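Hia (Adhesin) (Haemophilus influenzae, PDB 3EMF) probably serves as a trimeric autotransporter adhesin that fixes the bacterium to host cells, this chain being its second binding domain, HiaBD2. Local coordinates at residues A[15-19]-A[20-24]; A[103-106]-A[107-110]. All blocks are in the same frame, centred on the assembly; numbering follows the deposited sequence.

Interaction 1. Residues A[15-19]-A[20-24]; sequences ANFNF and TNNSI
N22 lays its side-chain amide over one face of the F17 ring, five residues earlier in the chain. From the backbone outward, its CB rests 3.4 Å from F17 CZ, and CG lies over the CZ-CE1 bond. ND2 sits further in over the face, equally near CE1 and CZ, and donates to the N18 carbonyl, 2.9 Å from N22 ND2 to N18 O, with an N-H angle of 158°. The acceptor lies nearly in the N22 amide plane, so the same flat group can spend its face on the phenyl ring, 23° from parallel, and its N-H on a carbonyl. A water gives ND2 a further, weak partner and also accepts from N18 N. The other end, OD1, takes a hydrogen bond from the backbone N of K44.

N18 and N21 close the turn between them. With CG anti to the backbone N (chi1 176°), N18 sends OD1 forward along the chain, where it accepts from N21 N at 3.0 Å, the donor standing above the carbonyl plane. The two side-chain amides stack almost parallel, N18 CG 3.4 Å from N21 ND2. Weak backbone bonds from N21 N to N18 O and from N22 N to F19 O add to the turn. The F17 ring points its CD2 edge at the centre of the F19 face, an edge-to-face meeting, and just beyond, S23 is the N-cap of helix 24-30, bonded to D26 N. N18 and N22 thus use side-chain amides to bond backbone atoms of a loop lacking regular structure, N21 stacks on N18, and F17 gives N22 an apolar floor.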
loop_
_atom_site.group_PDB
_atom_site.type_symbol
_atom_site.label_atom_id
_atom_site.label_comp_id
_atom_site.label_asym_id
_atom_site.label_seq_id
_atom_site.Cartn_x
_atom_site.Cartn_y
_atom_site.Cartn_z
ATOM N N ALA A 15 -1.398 -10.398 21.680
ATOM C CA ALA A 15 -1.577 -10.229 23.126
ATOM C C ALA A 15 -0.326 -9.834 23.907
ATOM O O ALA A 15 -0.431 -9.185 24.948
ATOM C CB ALA A 15 -2.188 -11.488 23.735
ATOM N N ASN A 16 0.852 -10.243 23.452
ATOM C CA ASN A 16 2.050 -9.965 24.258
ATOM C C ASN A 16 2.863 -8.735 23.843
ATOM O O ASN A 16 4.050 -8.632 24.145
ATOM C CB ASN A 16 2.936 -11.207 24.429
ATOM C CG ASN A 16 2.997 -12.064 23.184
ATOM O OD1 ASN A 16 2.900 -11.565 22.061
ATOM N ND2 ASN A 16 3.165 -13.369 23.378
ATOM N N PHE A 17 2.210 -7.813 23.147
ATOM C CA PHE A 17 2.778 -6.505 22.862
ATOM C C PHE A 17 2.895 -5.810 24.198
ATOM O O PHE A 17 1.983 -5.893 25.025
ATOM C CB PHE A 17 1.847 -5.724 21.934
ATOM C CG PHE A 17 2.215 -4.272 21.764
ATOM C CD1 PHE A 17 3.019 -3.871 20.718
ATOM C CD2 PHE A 17 1.728 -3.309 22.633
ATOM C CE1 PHE A 17 3.348 -2.537 20.547
ATOM C CE2 PHE A 17 2.047 -1.976 22.468
ATOM C CZ PHE A 17 2.860 -1.589 21.423
ATOM N N ASN A 18 4.019 -5.141 24.431
ATOM C CA ASN A 18 4.247 -4.522 25.732
ATOM C C ASN A 18 4.102 -3.014 25.679
ATOM O O ASN A 18 4.946 -2.305 25.105
ATOM C CB ASN A 18 5.627 -4.883 26.269
ATOM C CG ASN A 18 5.944 -4.174 27.571
ATOM O OD1 ASN A 18 5.824 -2.952 27.675
ATOM N ND2 ASN A 18 6.355 -4.937 28.570
ATOM N N PHE A 19 3.044 -2.524 26.311
ATOM C CA PHE A 19 2.703 -1.110 26.224
ATOM C C PHE A 19 3.770 -0.172 26.789
ATOM O O PHE A 19 3.983 0.924 26.259
ATOM C CB PHE A 19 1.337 -0.860 26.857
ATOM C CG PHE A 19 0.215 -1.432 26.062
ATOM C CD1 PHE A 19 -0.303 -0.744 24.979
ATOM C CD2 PHE A 19 -0.288 -2.676 26.360
ATOM C CE1 PHE A 19 -1.328 -1.273 24.231
ATOM C CE2 PHE A 19 -1.316 -3.210 25.618
ATOM C CZ PHE A 19 -1.835 -2.511 24.557
ATOM N N THR A 20 4.451 -0.612 27.840
ATOM C CA THR A 20 5.488 0.197 28.483
ATOM C C THR A 20 6.615 0.582 27.531
ATOM O O THR A 20 7.047 1.739 27.493
ATOM C CB THR A 20 6.111 -0.543 29.686
ATOM O OG1 THR A 20 5.181 -0.561 30.775
ATOM C CG2 THR A 20 7.384 0.154 30.139
ATOM N N ASN A 21 7.075 -0.400 26.758
ATOM C CA ASN A 21 8.270 -0.263 25.926
ATOM C C ASN A 21 8.032 0.463 24.614
ATOM O O ASN A 21 8.981 0.783 23.898
ATOM C CB ASN A 21 8.858 -1.641 25.614
ATOM C CG ASN A 21 9.135 -2.452 26.853
ATOM O OD1 ASN A 21 9.271 -1.910 27.947
ATOM N ND2 ASN A 21 9.228 -3.763 26.687
ATOM N N ASN A 22 6.769 0.707 24.281
ATOM C CA ASN A 22 6.435 1.276 22.978
ATOM C C ASN A 22 5.767 2.637 23.095
ATOM O O ASN A 22 5.358 3.028 24.177
ATOM C CB ASN A 22 5.561 0.299 22.191
ATOM C CG ASN A 22 6.323 -0.945 21.781
ATOM O OD1 ASN A 22 7.069 -0.922 20.804
ATOM N ND2 ASN A 22 6.159 -2.027 22.536
ATOM N N SER A 23 5.660 3.348 21.977
ATOM C CA SER A 23 5.134 4.711 21.963
ATOM C C SER A 23 3.615 4.751 22.014
ATOM O O SER A 23 2.952 3.739 21.784
ATOM C CB SER A 23 5.559 5.396 20.677
ATOM O OG SER A 23 4.944 4.738 19.585
ATOM N N ILE A 24 3.073 5.937 22.283
ATOM C CA ILE A 24 1.634 6.156 22.243
ATOM C C ILE A 24 1.071 5.877 20.853
ATOM O O ILE A 24 -0.049 5.388 20.719
ATOM C CB ILE A 24 1.263 7.597 22.672
ATOM C CG1 ILE A 24 1.562 7.813 24.158
ATOM C CG2 ILE A 24 -0.201 7.879 22.379
ATOM C CD1 ILE A 24 0.830 9.006 24.789
HETATM O O HOH W 1 6.193 -5.177 22.810
#

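Interaction 2. Residues A[103-106]-A[107-110]; sequences TSEN and GKHT
T103 overlaps T110 side by side on one face of the hairpin, its OG1 set 3.4 Å from T110 CB. A chi1 of 66° turns T103 OG1 toward the partner strand, where a water ties it to T110 OG1 and donates to K108 O at 2.8 Å. Beneath this bridge the two threonines form a hydrogen-bonded antiparallel pair: T110 N to T103 O is 2.9 Å and nearly straight at 170°, and T103 N returns a bond to T110 O. E105 and K108 make the next such pair, with E105 N to K108 O at 3.0 Å and K108 N back to E105 O. On the same face as the threonines, E105 bends at chi2 and brings OE1 to 3.9 Å from K108 CB, whereas the lysine leads its amine away toward long, weak ion pairs with E89 of the second subunit and E79 of the third. S104 and H109, the non-hydrogen-bonded pair, point to the other face, where H109 ND1 bonds weakly to E89 O of the second subunit; a bond from S104 OG to Q82 there is doubtful, as OG is less surely placed. N106 and G107, both at positive phi, turn the chain. This is a beta hairpin with a two-residue type I' turn, here in the Trp ring domain of a trimeric autotransporter, where residues 108-110 continue the sheet as a parallel ladder into the second subunit.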
loop_
_atom_site.group_PDB
_atom_site.type_symbol
_atom_site.label_atom_id
_atom_site.label_comp_id
_atom_site.label_asym_id
_atom_site.label_seq_id
_atom_site.Cartn_x
_atom_site.Cartn_y
_atom_site.Cartn_z
ATOM N N THR A 103 -7.557 9.401 -13.916
ATOM C CA THR A 103 -6.587 9.374 -14.993
ATOM C C THR A 103 -5.345 8.711 -14.419
ATOM O O THR A 103 -5.146 8.740 -13.214
ATOM C CB THR A 103 -6.197 10.796 -15.436
ATOM O OG1 THR A 103 -5.494 11.440 -14.370
ATOM C CG2 THR A 103 -7.426 11.623 -15.778
ATOM N N SER A 104 -4.523 8.113 -15.279
ATOM C CA SER A 104 -3.252 7.522 -14.869
ATOM C C SER A 104 -2.155 7.813 -15.894
ATOM O O SER A 104 -2.403 7.807 -17.096
ATOM C CB SER A 104 -3.385 6.006 -14.672
ATOM O OG SER A 104 -3.874 5.699 -13.379
ATOM N N GLU A 105 -0.944 8.063 -15.410
ATOM C CA GLU A 105 0.203 8.308 -16.279
ATOM C C GLU A 105 1.506 8.154 -15.505
ATOM O O GLU A 105 1.770 8.915 -14.574
ATOM C CB GLU A 105 0.116 9.708 -16.899
ATOM C CG GLU A 105 1.411 10.200 -17.558
ATOM C CD GLU A 105 2.287 11.036 -16.624
ATOM O OE1 GLU A 105 1.827 11.387 -15.512
ATOM O OE2 GLU A 105 3.439 11.349 -17.009
ATOM N N ASN A 106 2.310 7.165 -15.887
ATOM C CA ASN A 106 3.634 6.973 -15.292
ATOM C C ASN A 106 3.610 6.915 -13.765
ATOM O O ASN A 106 4.273 7.714 -13.102
ATOM C CB ASN A 106 4.601 8.080 -15.738
ATOM C CG ASN A 106 5.065 7.917 -17.181
ATOM O OD1 ASN A 106 5.671 8.827 -17.753
ATOM N ND2 ASN A 106 4.788 6.759 -17.770
ATOM N N GLY A 107 2.850 5.975 -13.210
ATOM C CA GLY A 107 2.795 5.796 -11.771
ATOM C C GLY A 107 2.175 6.976 -11.049
ATOM O O GLY A 107 2.199 7.048 -9.813
ATOM N N LYS A 108 1.615 7.909 -11.817
ATOM C CA LYS A 108 0.931 9.051 -11.226
ATOM C C LYS A 108 -0.571 8.954 -11.491
ATOM O O LYS A 108 -1.015 9.060 -12.630
ATOM C CB LYS A 108 1.541 10.360 -11.750
ATOM C CG LYS A 108 0.843 11.623 -11.281
ATOM C CD LYS A 108 0.511 11.564 -9.798
ATOM C CE LYS A 108 -0.193 12.840 -9.364
ATOM N NZ LYS A 108 0.447 14.036 -9.993
ATOM N N HIS A 109 -1.346 8.730 -10.427
ATOM C CA HIS A 109 -2.764 8.453 -10.553
ATOM C C HIS A 109 -3.544 9.623 -9.969
ATOM O O HIS A 109 -3.165 10.175 -8.935
ATOM C CB HIS A 109 -3.087 7.131 -9.820
ATOM C CG HIS A 109 -2.159 6.009 -10.183
ATOM N ND1 HIS A 109 -1.127 5.598 -9.363
ATOM C CD2 HIS A 109 -2.083 5.239 -11.297
ATOM C CE1 HIS A 109 -0.464 4.614 -9.950
ATOM N NE2 HIS A 109 -1.028 4.374 -11.121
ATOM N N THR A 110 -4.620 10.019 -10.637
ATOM C CA THR A 110 -5.416 11.152 -10.172
ATOM C C THR A 110 -6.894 10.817 -10.041
ATOM O O THR A 110 -7.521 10.345 -10.986
ATOM C CB THR A 110 -5.277 12.354 -11.125
ATOM O OG1 THR A 110 -3.905 12.725 -11.196
ATOM C CG2 THR A 110 -6.087 13.547 -10.622
HETATM O O HOH W 2 -2.454 11.305 -13.335
#

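From the N terminus the chain first meets interaction 1, where residues 15-24 close a short turn and lead into helix 24-30. Helix 60-63 and strands 67-74, 80-85 and 89-94 come next, before strand 99-105 rises into the hairpin tip of interaction 2 and strand 108-114 returns. The two contacts are in series: neither encloses nor crosses the other. The centres of interaction 1 and interaction 2 are about 39 Å apart, and the two lie on opposite sides of the chain's centre. Interaction 1 ties the loop to the helix after it within one subunit, in the HiaBD2_N region; interaction 2 joins the last two strands of the Trp ring region and extends into the sheet of the second subunit, while a long, weak ion pair reaches the third.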